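Local coordinates for protein FucU (Bifidobacterium longum subsp. infantis, PDB 3MVK), which probably interconverts the alpha and beta anomers of L-fucose, and perhaps the pyranose and furanose forms of beta-D-ribose, as a member of the RbsD/FucU family, at the interface of chains A and B. Numbering follows the deposited sequence. Chains: chain A/B, protein FucU.

The interface of chains A and B. Residues chain A 32-34, 112, 116; chain B 21-24, 142-144.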
loop_
_atom_site.group_PDB
_atom_site.type_symbol
_atom_site.label_atom_id
_atom_site.label_comp_id
_atom_site.label_asym_id
_atom_site.label_seq_id
_atom_site.Cartn_x
_atom_site.Cartn_y
_atom_site.Cartn_z
ATOM N N ASN A 32 -20.688 -22.278 -7.343
ATOM C CA ASN A 32 -19.825 -23.262 -6.679
ATOM C C ASN A 32 -18.345 -23.117 -6.992
ATOM O O ASN A 32 -17.506 -23.813 -6.418
ATOM C CB ASN A 32 -20.297 -24.665 -7.027
ATOM C CG ASN A 32 -21.395 -25.133 -6.094
ATOM O OD1 ASN A 32 -21.143 -25.395 -4.931
ATOM N ND2 ASN A 32 -22.616 -25.170 -6.574
ATOM N N PHE A 33 -18.026 -22.246 -7.939
ATOM C CA PHE A 33 -16.644 -22.099 -8.403
ATOM C C PHE A 33 -15.778 -21.398 -7.374
ATOM O O PHE A 33 -16.231 -20.507 -6.702
ATOM C CB PHE A 33 -16.646 -21.338 -9.728
ATOM C CG PHE A 33 -15.342 -21.399 -10.495
ATOM C CD1 PHE A 33 -15.048 -22.479 -11.326
ATOM C CD2 PHE A 33 -14.437 -20.344 -10.421
ATOM C CE1 PHE A 33 -13.862 -22.518 -12.072
ATOM C CE2 PHE A 33 -13.245 -20.372 -11.154
ATOM C CZ PHE A 33 -12.948 -21.463 -11.984
ATOM N N PRO A 34 -14.529 -21.852 -7.207
ATOM C CA PRO A 34 -13.610 -21.154 -6.313
ATOM C C PRO A 34 -13.081 -19.882 -6.966
ATOM O O PRO A 34 -11.896 -19.823 -7.339
ATOM C CB PRO A 34 -12.492 -22.198 -6.071
ATOM C CG PRO A 34 -12.560 -23.128 -7.259
ATOM C CD PRO A 34 -13.946 -23.065 -7.816
ATOM N N ARG A 112 -12.524 -30.910 -15.544
ATOM C CA ARG A 112 -12.594 -30.036 -14.359
ATOM C C ARG A 112 -11.287 -29.385 -13.910
ATOM O O ARG A 112 -11.189 -28.166 -13.794
ATOM C CB ARG A 112 -13.252 -30.766 -13.198
ATOM C CG ARG A 112 -13.292 -29.944 -11.925
ATOM C CD ARG A 112 -14.070 -30.657 -10.820
ATOM N NE ARG A 112 -13.931 -29.849 -9.611
ATOM C CZ ARG A 112 -13.777 -30.318 -8.377
ATOM N NH1 ARG A 112 -13.746 -31.627 -8.146
ATOM N NH2 ARG A 112 -13.630 -29.450 -7.370
ATOM N N TYR A 116 -9.718 -25.478 -14.228
ATOM C CA TYR A 116 -9.126 -24.634 -13.177
ATOM C C TYR A 116 -7.774 -24.075 -13.615
ATOM O O TYR A 116 -7.493 -22.888 -13.418
ATOM C CB TYR A 116 -8.950 -25.417 -11.880
ATOM C CG TYR A 116 -10.219 -25.814 -11.179
ATOM C CD1 TYR A 116 -11.344 -24.979 -11.173
ATOM C CD2 TYR A 116 -10.290 -27.015 -10.469
ATOM C CE1 TYR A 116 -12.518 -25.350 -10.502
ATOM C CE2 TYR A 116 -11.438 -27.385 -9.799
ATOM C CZ TYR A 116 -12.554 -26.542 -9.814
ATOM O OH TYR A 116 -13.692 -26.900 -9.158
ATOM N N GLY B 21 -14.857 -21.882 -2.683
ATOM C CA GLY B 21 -15.676 -22.674 -3.595
ATOM C C GLY B 21 -15.239 -24.132 -3.584
ATOM O O GLY B 21 -14.381 -24.551 -2.788
ATOM N N HIS B 22 -15.824 -24.902 -4.494
ATOM C CA HIS B 22 -15.592 -26.338 -4.557
ATOM C C HIS B 22 -14.106 -26.708 -4.741
ATOM O O HIS B 22 -13.459 -26.325 -5.718
ATOM C CB HIS B 22 -16.463 -26.895 -5.689
ATOM C CG HIS B 22 -16.524 -28.382 -5.721
ATOM N ND1 HIS B 22 -16.896 -29.078 -6.856
ATOM C CD2 HIS B 22 -16.269 -29.313 -4.766
ATOM C CE1 HIS B 22 -16.873 -30.375 -6.589
ATOM N NE2 HIS B 22 -16.498 -30.545 -5.333
ATOM N N GLY B 23 -13.565 -27.462 -3.778
ATOM C CA GLY B 23 -12.166 -27.836 -3.816
ATOM C C GLY B 23 -11.212 -26.985 -3.000
ATOM O O GLY B 23 -10.083 -27.413 -2.706
ATOM N N ASP B 24 -11.627 -25.771 -2.642
ATOM C CA ASP B 24 -10.788 -24.927 -1.779
ATOM C C ASP B 24 -10.583 -25.592 -0.431
ATOM O O ASP B 24 -11.465 -26.311 0.054
ATOM C CB ASP B 24 -11.428 -23.546 -1.538
ATOM C CG ASP B 24 -11.173 -22.571 -2.674
ATOM O OD1 ASP B 24 -10.131 -22.672 -3.356
ATOM O OD2 ASP B 24 -12.024 -21.676 -2.849
ATOM N N GLY B 142 -16.969 -28.695 -0.255
ATOM C CA GLY B 142 -17.795 -29.328 -1.240
ATOM C C GLY B 142 -18.703 -28.364 -1.968
ATOM O O GLY B 142 -18.428 -27.158 -2.036
ATOM N N VAL B 143 -19.759 -28.940 -2.535
ATOM C CA VAL B 143 -20.716 -28.252 -3.397
ATOM C C VAL B 143 -21.909 -27.856 -2.551
ATOM O O VAL B 143 -22.268 -28.558 -1.602
ATOM C CB VAL B 143 -21.215 -29.213 -4.521
ATOM C CG1 VAL B 143 -22.458 -28.671 -5.244
ATOM C CG2 VAL B 143 -20.089 -29.473 -5.503
ATOM N N VAL B 144 -22.506 -26.722 -2.904
ATOM C CA VAL B 144 -23.819 -26.342 -2.407
ATOM C C VAL B 144 -24.768 -26.619 -3.580
ATOM O O VAL B 144 -24.718 -25.928 -4.609
ATOM C CB VAL B 144 -23.859 -24.868 -1.963
ATOM C CG1 VAL B 144 -25.240 -24.502 -1.415
ATOM C CG2 VAL B 144 -22.793 -24.596 -0.922
HETATM O O HOH W 1 -18.974 -24.682 -3.289
#
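The imidazole of B:His22, a flat face suited to a cation, is sandwiched: B:Val143 CG2 of its own chain sits over the centre of one face, and A:Arg112 of the partner covers the other. The guanidinium lies stacked on the ring, the planes 10° apart, with NH2 3.3 Å from the ring centroid of B:His22 in a cation-pi contact. Arginine is long and flat enough to stack and donate at once: CG is anti to the backbone N (chi1 177°) and the chain runs extended to NE. At the guanidinium edge, in plane, lie A:Tyr116 OH and B:His22 O. The phenol oxygen OH of A:Tyr116 accepts from NE of A:Arg112 at 3.0 Å and also from NH2, holding the guanidinium against turning. An alanine here removes the guanidinium, and the imidazole would probably be held less firmly.

A:Asn32 suits its place because its amide both donates and accepts, pairing with the backbone of B:Val144. OD1 of A:Asn32 takes the N-H of B:Val144 on a lone pair. ND2 of A:Asn32 reaches O of B:Val144 at 3.0 Å, the acceptor in the amide plane. A water links OD1 to the carbonyl of B:Gly142. The backbone O of A:Asn32 receives B:His22 N at 2.8 Å.

In this subunit contact of the ten-chain assembly, B:His22 probably belongs to the sugar site; chain A contributes loop 30-34 and helix 112-119, chain B loop 20-24 and the segment following strand 137-140.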